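Local atomic coordinates of nucleoside phosphorylase, putative (Trypanosoma brucei, PDB entry 3BJE), a protein that acts as a homodimeric uridine phosphorylase, a member of the phosphorylase superfamily whose pocket holds ribose 1-phosphate and uracil, the products of uridine phosphorolysis. Residues Gln119-Lys124 and Pro134-Ser139; Val163-Ile168 and Tyr239-Thr244; Lys186-Ile191 and Ile206-Ala211. One frame throughout, in Å; residues are numbered along the deposited sequence. Where two conformers were deposited one is given.

Contact 1 of 3, residues Gln119-Lys124 and Pro134-Ser139; sequences QWRHRK and PFFDPS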
loop_
_atom_site.group_PDB
_atom_site.type_symbol
_atom_site.label_atom_id
_atom_site.label_comp_id
_atom_site.label_asym_id
_atom_site.label_seq_id
_atom_site.Cartn_x
_atom_site.Cartn_y
_atom_site.Cartn_z
ATOM N N GLN A 119 10.539 1.331 28.196
ATOM C CA GLN A 119 9.686 0.183 28.491
ATOM C C GLN A 119 8.277 0.426 27.971
ATOM O O GLN A 119 7.844 1.572 27.860
ATOM C CB GLN A 119 9.642 -0.072 30.003
ATOM C CG GLN A 119 9.222 1.147 30.834
ATOM C CD GLN A 119 9.445 0.976 32.343
ATOM O OE1 GLN A 119 10.395 0.313 32.796
ATOM N NE2 GLN A 119 8.574 1.603 33.130
ATOM N N TRP A 120 7.585 -0.665 27.654
ATOM C CA TRP A 120 6.179 -0.617 27.283
ATOM C C TRP A 120 5.310 -0.413 28.520
ATOM O O TRP A 120 5.575 -0.956 29.587
ATOM C CB TRP A 120 5.770 -1.888 26.519
ATOM C CG TRP A 120 6.416 -1.966 25.174
ATOM C CD1 TRP A 120 7.641 -2.497 24.879
ATOM C CD2 TRP A 120 5.893 -1.466 23.936
ATOM N NE1 TRP A 120 7.907 -2.368 23.538
ATOM C CE2 TRP A 120 6.853 -1.738 22.937
ATOM C CE3 TRP A 120 4.703 -0.822 23.569
ATOM C CZ2 TRP A 120 6.672 -1.380 21.610
ATOM C CZ3 TRP A 120 4.519 -0.467 22.232
ATOM C CH2 TRP A 120 5.501 -0.745 21.273
ATOM N N ARG A 121 4.270 0.389 28.362
ATOM C CA ARG A 121 3.369 0.697 29.452
ATOM C C ARG A 121 2.591 -0.537 29.869
ATOM O O ARG A 121 2.289 -1.394 29.041
ATOM C CB ARG A 121 2.398 1.792 29.010
ATOM C CG ARG A 121 3.073 3.130 28.690
ATOM C CD ARG A 121 2.066 4.203 28.288
ATOM N NE ARG A 121 2.766 5.368 27.763
ATOM C CZ ARG A 121 3.418 6.263 28.502
ATOM N NH1 ARG A 121 3.448 6.169 29.827
ATOM N NH2 ARG A 121 4.045 7.272 27.909
ATOM N N HIS A 122 2.258 -0.626 31.155
ATOM C CA HIS A 122 1.477 -1.743 31.658
ATOM C C HIS A 122 0.038 -1.579 31.228
ATOM O O HIS A 122 -0.447 -0.458 31.056
ATOM C CB HIS A 122 1.473 -1.815 33.188
ATOM C CG HIS A 122 2.830 -1.857 33.805
ATOM N ND1 HIS A 122 3.741 -2.850 33.526
ATOM C CD2 HIS A 122 3.428 -1.029 34.693
ATOM C CE1 HIS A 122 4.847 -2.630 34.216
ATOM N NE2 HIS A 122 4.682 -1.535 34.938
ATOM N N ARG A 123 -0.636 -2.715 31.098
ATOM C CA ARG A 123 -2.081 -2.756 30.945
ATOM C C ARG A 123 -2.657 -3.611 32.060
ATOM O O ARG A 123 -1.978 -4.490 32.595
ATOM C CB ARG A 123 -2.450 -3.372 29.614
ATOM C CG ARG A 123 -2.116 -2.531 28.417
ATOM C CD ARG A 123 -2.625 -3.238 27.217
ATOM N NE ARG A 123 -2.451 -2.508 25.968
ATOM C CZ ARG A 123 -3.054 -2.877 24.842
ATOM N NH1 ARG A 123 -3.900 -3.903 24.838
ATOM N NH2 ARG A 123 -2.863 -2.188 23.734
ATOM N N LYS A 124 -3.914 -3.357 32.404
ATOM C CA LYS A 124 -4.583 -4.129 33.448
ATOM C C LYS A 124 -4.584 -5.608 33.074
ATOM O O LYS A 124 -4.863 -5.969 31.933
ATOM C CB LYS A 124 -6.005 -3.616 33.678
ATOM C CG LYS A 124 -6.036 -2.255 34.363
ATOM C CD LYS A 124 -7.385 -1.951 34.998
ATOM C CE LYS A 124 -7.344 -0.631 35.767
ATOM N NZ LYS A 124 -8.610 -0.355 36.507
ATOM N N PRO A 134 1.343 2.480 36.800
ATOM C CA PRO A 134 0.125 2.967 36.145
ATOM C C PRO A 134 -0.265 2.063 34.980
ATOM O O PRO A 134 0.569 1.288 34.499
ATOM C CB PRO A 134 0.523 4.353 35.612
ATOM C CG PRO A 134 1.817 4.690 36.240
ATOM C CD PRO A 134 2.473 3.407 36.621
ATOM N N PHE A 135 -1.520 2.154 34.546
ATOM C CA PHE A 135 -1.997 1.351 33.426
ATOM C C PHE A 135 -2.449 2.210 32.263
ATOM O O PHE A 135 -3.089 3.249 32.445
ATOM C CB PHE A 135 -3.149 0.456 33.857
ATOM C CG PHE A 135 -2.790 -0.477 34.969
ATOM C CD1 PHE A 135 -1.907 -1.523 34.750
ATOM C CD2 PHE A 135 -3.327 -0.302 36.238
ATOM C CE1 PHE A 135 -1.561 -2.383 35.774
ATOM C CE2 PHE A 135 -2.996 -1.162 37.266
ATOM C CZ PHE A 135 -2.111 -2.204 37.036
ATOM N N PHE A 136 -2.102 1.765 31.062
ATOM C CA PHE A 136 -2.634 2.364 29.860
ATOM C C PHE A 136 -3.959 1.695 29.505
ATOM O O PHE A 136 -4.036 0.468 29.461
ATOM C CB PHE A 136 -1.648 2.196 28.712
ATOM C CG PHE A 136 -2.106 2.826 27.445
ATOM C CD1 PHE A 136 -1.926 4.184 27.233
ATOM C CD2 PHE A 136 -2.717 2.057 26.453
ATOM C CE1 PHE A 136 -2.351 4.777 26.061
ATOM C CE2 PHE A 136 -3.155 2.645 25.283
ATOM C CZ PHE A 136 -2.969 4.003 25.080
ATOM N N ASP A 137 -4.986 2.510 29.258
ATOM C CA ASP A 137 -6.310 2.032 28.837
ATOM C C ASP A 137 -6.461 2.155 27.314
ATOM O O ASP A 137 -6.709 3.243 26.801
ATOM C CB ASP A 137 -7.401 2.855 29.520
ATOM C CG ASP A 137 -8.805 2.367 29.202
ATOM O OD1 ASP A 137 -8.975 1.452 28.368
ATOM O OD2 ASP A 137 -9.754 2.910 29.805
ATOM N N PRO A 138 -6.358 1.025 26.588
ATOM C CA PRO A 138 -6.471 1.060 25.132
ATOM C C PRO A 138 -7.801 1.596 24.619
ATOM O O PRO A 138 -7.856 2.093 23.499
ATOM C CB PRO A 138 -6.296 -0.403 24.708
ATOM C CG PRO A 138 -5.808 -1.114 25.895
ATOM C CD PRO A 138 -6.170 -0.342 27.097
ATOM N N SER A 139 -8.853 1.494 25.422
ATOM C CA SER A 139 -10.155 1.953 24.976
ATOM C C SER A 139 -10.221 3.470 24.834
ATOM O O SER A 139 -11.180 3.994 24.266
ATOM C CB SER A 139 -11.256 1.448 25.908
ATOM O OG SER A 139 -11.184 2.090 27.161
HETATM O O HOH W 1 2.448 1.835 32.618
HETATM O O HOH W 2 -5.287 -1.349 30.888
#
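Phe-136 N donates to His-122 O across 2.8 Å in an almost straight bond (172° at the hydrogen), the single direct hydrogen bond between 119-124 and 134-139. The same oxygen is approached by Phe-135 CA at 3.4 Å, a CA-H...O contact beside the stronger bond. Two waters extend the pairing: one accepts from His-122 N and donates to Pro-134 O, the other accepts from Lys-124 N and donates to Phe-136 O, each bridging two backbone groups across the segments. Pro-134 O also lies in the plane of the His-122 ring, at its edge, 3.7 Å from CD2.

Side chains add the rest of the contact. Lys-124 CG sits over one face of the Phe-135 ring, 4.0 Å from its centroid and 24° off the normal, a CH-pi contact, the two side chains crossing at about a right angle. Pro-138 CG sits over the centre of one face of the Arg-123 guanidinium, 3.4 Å from CZ, at the end of an arginine chain extended from CG to NE. That group is fixed from outside by a salt bridge from NH2 to Glu-112 and a hydrogen bond to Leu-305 O. Arg-121 CD meets Phe-136 CD1 at 4.1 Å, while its NE binds Lys-111 O.

Arg-260 of the second subunit binds Arg-121 O. The contact closes a surface loop between strands 119-120 and 142-151, against the end of helix 97-112, where Phe-136 packs on Lys-111 and Glu-112.

Contact 2 of 3, residues Val163-Ile168 and Tyr239-Thr244; sequences VTRHAI and YVIGTT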
loop_
_atom_site.group_PDB
_atom_site.type_symbol
_atom_site.label_atom_id
_atom_site.label_comp_id
_atom_site.label_asym_id
_atom_site.label_seq_id
_atom_site.Cartn_x
_atom_site.Cartn_y
_atom_site.Cartn_z
ATOM N N VAL A 163 -20.857 3.815 5.972
ATOM C CA VAL A 163 -20.321 3.624 7.307
ATOM C C VAL A 163 -20.092 2.134 7.517
ATOM O O VAL A 163 -20.989 1.333 7.281
ATOM C CB VAL A 163 -21.318 4.165 8.358
ATOM C CG1 VAL A 163 -20.758 4.020 9.777
ATOM C CG2 VAL A 163 -21.649 5.602 8.052
ATOM N N THR A 164 -18.882 1.773 7.944
ATOM C CA THR A 164 -18.505 0.378 8.123
ATOM C C THR A 164 -19.073 -0.205 9.408
ATOM O O THR A 164 -18.950 0.424 10.467
ATOM C CB THR A 164 -16.968 0.239 8.204
ATOM O OG1 THR A 164 -16.391 0.700 6.974
ATOM C CG2 THR A 164 -16.544 -1.222 8.468
ATOM N N ARG A 165 -19.757 -1.351 9.295
ATOM C CA ARG A 165 -20.008 -2.208 10.447
ATOM C C ARG A 165 -19.007 -3.361 10.355
ATOM O O ARG A 165 -17.961 -3.291 10.951
ATOM C CB ARG A 165 -21.460 -2.686 10.535
ATOM C CG ARG A 165 -21.743 -3.352 11.866
ATOM C CD ARG A 165 -23.160 -3.866 12.001
ATOM N NE ARG A 165 -24.189 -2.825 12.105
ATOM C CZ ARG A 165 -25.137 -2.592 11.189
ATOM N NH1 ARG A 165 -25.195 -3.287 10.061
ATOM N NH2 ARG A 165 -26.042 -1.642 11.399
ATOM N N HIS A 166 -19.292 -4.401 9.566
ATOM C CA HIS A 166 -18.321 -5.484 9.365
ATOM C C HIS A 166 -17.410 -5.174 8.191
ATOM O O HIS A 166 -17.694 -4.294 7.384
ATOM C CB HIS A 166 -19.047 -6.821 9.145
ATOM C CG HIS A 166 -19.895 -7.231 10.312
ATOM N ND1 HIS A 166 -21.233 -6.919 10.398
ATOM C CD2 HIS A 166 -19.590 -7.897 11.455
ATOM C CE1 HIS A 166 -21.721 -7.383 11.537
ATOM N NE2 HIS A 166 -20.750 -7.996 12.193
ATOM N N ALA A 167 -16.289 -5.884 8.136
ATOM C CA ALA A 167 -15.315 -5.721 7.068
ATOM C C ALA A 167 -14.883 -7.084 6.536
ATOM O O ALA A 167 -14.739 -8.037 7.292
ATOM C CB ALA A 167 -14.097 -4.994 7.588
ATOM N N ILE A 168 -14.673 -7.145 5.224
ATOM C CA ILE A 168 -14.035 -8.280 4.567
ATOM C C ILE A 168 -12.652 -7.856 4.119
ATOM O O ILE A 168 -12.510 -6.883 3.377
ATOM C CB ILE A 168 -14.813 -8.728 3.331
ATOM C CG1 ILE A 168 -16.242 -9.148 3.703
ATOM C CG2 ILE A 168 -14.092 -9.900 2.626
ATOM C CD1 ILE A 168 -17.232 -8.975 2.558
ATOM N N TYR A 239 -26.487 8.555 4.216
ATOM C CA TYR A 239 -25.568 7.524 4.663
ATOM C C TYR A 239 -26.194 6.138 4.649
ATOM O O TYR A 239 -27.423 5.986 4.634
ATOM C CB TYR A 239 -25.011 7.841 6.054
ATOM C CG TYR A 239 -25.978 7.671 7.199
ATOM C CD1 TYR A 239 -25.946 6.532 8.007
ATOM C CD2 TYR A 239 -26.894 8.654 7.496
ATOM C CE1 TYR A 239 -26.830 6.382 9.079
ATOM C CE2 TYR A 239 -27.791 8.517 8.563
ATOM C CZ TYR A 239 -27.749 7.380 9.351
ATOM O OH TYR A 239 -28.628 7.251 10.413
ATOM N N VAL A 240 -25.311 5.145 4.639
ATOM C CA VAL A 240 -25.667 3.735 4.687
ATOM C C VAL A 240 -24.702 3.022 5.637
ATOM O O VAL A 240 -23.588 3.495 5.856
ATOM C CB VAL A 240 -25.607 3.083 3.271
ATOM C CG1 VAL A 240 -26.618 3.739 2.331
ATOM C CG2 VAL A 240 -24.203 3.148 2.660
ATOM N N ILE A 241 -25.137 1.904 6.208
ATOM C CA ILE A 241 -24.289 1.095 7.082
ATOM C C ILE A 241 -24.250 -0.325 6.565
ATOM O O ILE A 241 -25.293 -0.894 6.241
ATOM C CB ILE A 241 -24.806 1.004 8.531
ATOM C CG1 ILE A 241 -25.198 2.380 9.072
ATOM C CG2 ILE A 241 -23.738 0.329 9.415
ATOM C CD1 ILE A 241 -26.154 2.308 10.236
ATOM N N GLY A 242 -23.061 -0.914 6.541
ATOM C CA GLY A 242 -22.941 -2.276 6.056
ATOM C C GLY A 242 -21.516 -2.756 6.016
ATOM O O GLY A 242 -20.637 -2.200 6.673
ATOM N N THR A 243 -21.292 -3.792 5.218
ATOM C CA THR A 243 -19.996 -4.434 5.172
ATOM C C THR A 243 -19.117 -3.755 4.134
ATOM O O THR A 243 -19.546 -3.498 3.003
ATOM C CB THR A 243 -20.157 -5.940 4.868
ATOM O OG1 THR A 243 -20.838 -6.570 5.953
ATOM C CG2 THR A 243 -18.808 -6.617 4.694
ATOM N N THR A 244 -17.879 -3.471 4.537
ATOM C CA THR A 244 -16.879 -2.886 3.658
ATOM C C THR A 244 -15.901 -3.971 3.199
ATOM O O THR A 244 -15.315 -4.682 4.034
ATOM C CB THR A 244 -16.097 -1.767 4.389
ATOM O OG1 THR A 244 -17.033 -0.777 4.851
ATOM C CG2 THR A 244 -15.021 -1.137 3.459
#
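A parallel strand pair with a beta bulge joins 163-168 to 239-244: Val-163 pairs with Ile-241 and Thr-164 with Gly-242, then the register slips by one and Ala-167 pairs with Thr-244. Val-163 N gives to Val-240 O (2.8 Å) and Val-163 O takes Gly-242 N (3.1 Å). From His-166 on, the ladder resumes with Thr-244 N to His-166 O and Ile-168 N to Thr-244 O.

At the bulge Arg-165 N gives to Gly-242 O (2.9 Å). In the conformer given, one of two deposited, the Arg-165 guanidinium has Ile-241 CG2 over one face, toward its rim, 3.6 Å from NH2, and NH1 forms a salt bridge with Glu-286. That glutamate also binds His-166 ND1 and Thr-243 OG1, tying the bulge to strand 284-292. The Thr-164 and Thr-244 hydroxyls meet at 2.7 Å between OG1 atoms, and Thr-244 OG1 also bonds to Asn-290. On the far side of the bulge Thr-243 CG2 packs on Ile-168 CD1 at 3.6 Å.

Helix 213-228 packs against Val-163 and Ile-241, and helix 186-198 against His-166 and Ile-168, the helix-flanked central sheet characteristic of the nucleoside phosphorylase fold.

Contact 3 of 3, residues Lys186-Ile191 and Ile206-Ala211; sequences KDQQEI and IYTSMA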
loop_
_atom_site.group_PDB
_atom_site.type_symbol
_atom_site.label_atom_id
_atom_site.label_comp_id
_atom_site.label_asym_id
_atom_site.label_seq_id
_atom_site.Cartn_x
_atom_site.Cartn_y
_atom_site.Cartn_z
ATOM N N LYS A 186 -19.747 -15.148 15.593
ATOM C CA LYS A 186 -20.665 -15.885 14.741
ATOM C C LYS A 186 -21.023 -15.084 13.488
ATOM O O LYS A 186 -21.056 -15.646 12.380
ATOM C CB LYS A 186 -21.935 -16.263 15.505
ATOM C CG LYS A 186 -21.711 -17.202 16.676
ATOM C CD LYS A 186 -21.136 -18.546 16.248
ATOM C CE LYS A 186 -21.206 -19.564 17.390
ATOM N NZ LYS A 186 -20.604 -20.883 17.013
ATOM N N ASP A 187 -21.269 -13.781 13.638
ATOM C CA ASP A 187 -21.597 -12.957 12.477
ATOM C C ASP A 187 -20.453 -12.946 11.453
ATOM O O ASP A 187 -20.674 -13.086 10.240
ATOM C CB ASP A 187 -21.928 -11.532 12.905
ATOM C CG ASP A 187 -23.325 -11.396 13.458
ATOM O OD1 ASP A 187 -24.133 -12.350 13.365
ATOM O OD2 ASP A 187 -23.633 -10.304 13.979
ATOM N N GLN A 188 -19.222 -12.787 11.935
ATOM C CA GLN A 188 -18.069 -12.810 11.026
ATOM C C GLN A 188 -17.869 -14.185 10.361
ATOM O O GLN A 188 -17.457 -14.269 9.192
ATOM C CB GLN A 188 -16.798 -12.382 11.764
ATOM C CG GLN A 188 -16.722 -10.881 12.007
ATOM C CD GLN A 188 -15.425 -10.424 12.629
ATOM O OE1 GLN A 188 -14.340 -10.826 12.212
ATOM N NE2 GLN A 188 -15.528 -9.566 13.646
ATOM N N GLN A 189 -18.138 -15.262 11.095
ATOM C CA GLN A 189 -18.042 -16.601 10.506
ATOM C C GLN A 189 -19.041 -16.771 9.360
ATOM O O GLN A 189 -18.724 -17.395 8.333
ATOM C CB GLN A 189 -18.295 -17.677 11.558
ATOM C CG GLN A 189 -17.146 -17.869 12.522
ATOM C CD GLN A 189 -17.500 -18.785 13.661
ATOM O OE1 GLN A 189 -18.072 -19.855 13.455
ATOM N NE2 GLN A 189 -17.179 -18.367 14.881
ATOM N N GLU A 190 -20.243 -16.219 9.530
ATOM C CA GLU A 190 -21.279 -16.289 8.504
ATOM C C GLU A 190 -20.891 -15.468 7.267
ATOM O O GLU A 190 -21.046 -15.924 6.133
ATOM C CB GLU A 190 -22.615 -15.808 9.082
ATOM C CG GLU A 190 -23.789 -15.865 8.111
ATOM C CD GLU A 190 -24.155 -17.277 7.635
ATOM O OE1 GLU A 190 -23.568 -18.294 8.101
ATOM O OE2 GLU A 190 -25.050 -17.353 6.768
ATOM N N ILE A 191 -20.356 -14.266 7.486
ATOM C CA ILE A 191 -19.863 -13.451 6.370
ATOM C C ILE A 191 -18.799 -14.229 5.591
ATOM O O ILE A 191 -18.872 -14.334 4.374
ATOM C CB ILE A 191 -19.297 -12.078 6.855
ATOM C CG1 ILE A 191 -20.438 -11.182 7.342
ATOM C CG2 ILE A 191 -18.499 -11.392 5.739
ATOM C CD1 ILE A 191 -19.988 -9.919 8.080
ATOM N N ILE A 206 -9.481 -15.086 2.605
ATOM C CA ILE A 206 -9.982 -13.808 3.127
ATOM C C ILE A 206 -10.122 -13.823 4.647
ATOM O O ILE A 206 -10.255 -14.885 5.268
ATOM C CB ILE A 206 -11.321 -13.403 2.490
ATOM C CG1 ILE A 206 -12.401 -14.452 2.781
ATOM C CG2 ILE A 206 -11.155 -13.247 0.992
ATOM C CD1 ILE A 206 -13.809 -13.969 2.526
ATOM N N TYR A 207 -10.058 -12.643 5.248
ATOM C CA TYR A 207 -10.363 -12.508 6.648
ATOM C C TYR A 207 -11.510 -11.518 6.850
ATOM O O TYR A 207 -12.025 -10.954 5.887
ATOM C CB TYR A 207 -9.142 -12.113 7.448
ATOM C CG TYR A 207 -8.532 -10.767 7.159
ATOM C CD1 TYR A 207 -8.811 -9.667 7.967
ATOM C CD2 TYR A 207 -7.640 -10.596 6.106
ATOM C CE1 TYR A 207 -8.240 -8.430 7.715
ATOM C CE2 TYR A 207 -7.057 -9.359 5.845
ATOM C CZ TYR A 207 -7.359 -8.278 6.668
ATOM O OH TYR A 207 -6.752 -7.049 6.480
ATOM N N THR A 208 -11.953 -11.377 8.102
ATOM C CA THR A 208 -13.009 -10.447 8.443
ATOM C C THR A 208 -12.625 -9.627 9.660
ATOM O O THR A 208 -11.708 -9.982 10.408
ATOM C CB THR A 208 -14.323 -11.194 8.742
ATOM O OG1 THR A 208 -14.113 -12.117 9.811
ATOM C CG2 THR A 208 -14.847 -11.972 7.495
ATOM N N SER A 209 -13.358 -8.547 9.863
ATOM C CA SER A 209 -13.293 -7.775 11.110
ATOM C C SER A 209 -14.590 -6.979 11.291
ATOM O O SER A 209 -15.596 -7.210 10.604
ATOM C CB SER A 209 -12.064 -6.855 11.112
ATOM O OG SER A 209 -11.788 -6.332 12.409
ATOM N N MET A 210 -14.568 -6.055 12.241
ATOM C CA MET A 210 -15.733 -5.233 12.514
ATOM C C MET A 210 -15.252 -3.940 13.155
ATOM O O MET A 210 -14.338 -3.954 13.980
ATOM C CB MET A 210 -16.686 -5.964 13.460
ATOM C CG MET A 210 -18.064 -5.316 13.576
ATOM S SD MET A 210 -19.153 -6.085 14.809
ATOM C CE MET A 210 -18.231 -5.797 16.303
ATOM N N ALA A 211 -15.869 -2.834 12.768
ATOM C CA ALA A 211 -15.697 -1.562 13.476
ATOM C C ALA A 211 -16.258 -1.709 14.882
ATOM O O ALA A 211 -17.219 -2.458 15.112
ATOM C CB ALA A 211 -16.424 -0.441 12.737
HETATM O O HOH W 3 -14.514 -15.156 10.121
#
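Helix 186-191 runs roughly against strand 207-210, the axes of the short segments approaching to 8.4 Å at 141°, with Gln-188 and Thr-208 nearest in the backbone. Gln-188 reaches across on a chain extended beyond CG, which stands anti to the carbonyl carbon (chi1 -76°), and slides past Thr-208 in the opposite direction. Its CB lies 3.3 Å from Thr-208 OG1, so the aliphatic base of the glutamine as well as its amide end borders the hydroxyl. The amide continues over the strand backbone at Ser-209, its CD 3.7 Å from Ser-209 CA, toward Met-210 CB, crossing the methionine at about a right angle. Thr-208 chi1 of 58° sets OG1 between its own backbone N and carbonyl carbon, where a water donates to it at 3.1 Å and gives a weak bond to Gln-188 O.

One helix turn further on, Ile-191 CG2 and Thr-208 CG2 touch at 4.1 Å. The same isoleucine also packs on His-166 and Ile-168 of strand 161-169 and on Phe-279 and Leu-281 of strand 279-281. A helix packed over one face of the sheet, at strand 207-210, through Gln-188 and Ile-191, fits the alpha/beta architecture of the phosphorylase superfamily.

Contact 1 comes first along the chain and stands apart at the surface, its centre about 30 Å from that of contact 2 and about 28 Å from that of contact 3, without touching either. Contact 3 is nested in the loop that contact 2 closes, and these two, about 12 Å apart between centres, touch directly. Strand 161-169 is the shared element: it runs parallel to 239-246 and antiparallel to 207-210, probably bonded to the latter through Arg-165 O to Ala-211 N and Ala-167 N to Ser-209 O, while Ile-191 CD1 presses on His-166 CB. Contacts 2 and 3 are thus neighbouring parts of the sheet and its helix layer, whereas contact 1 lies beside the second subunit of the homodimer.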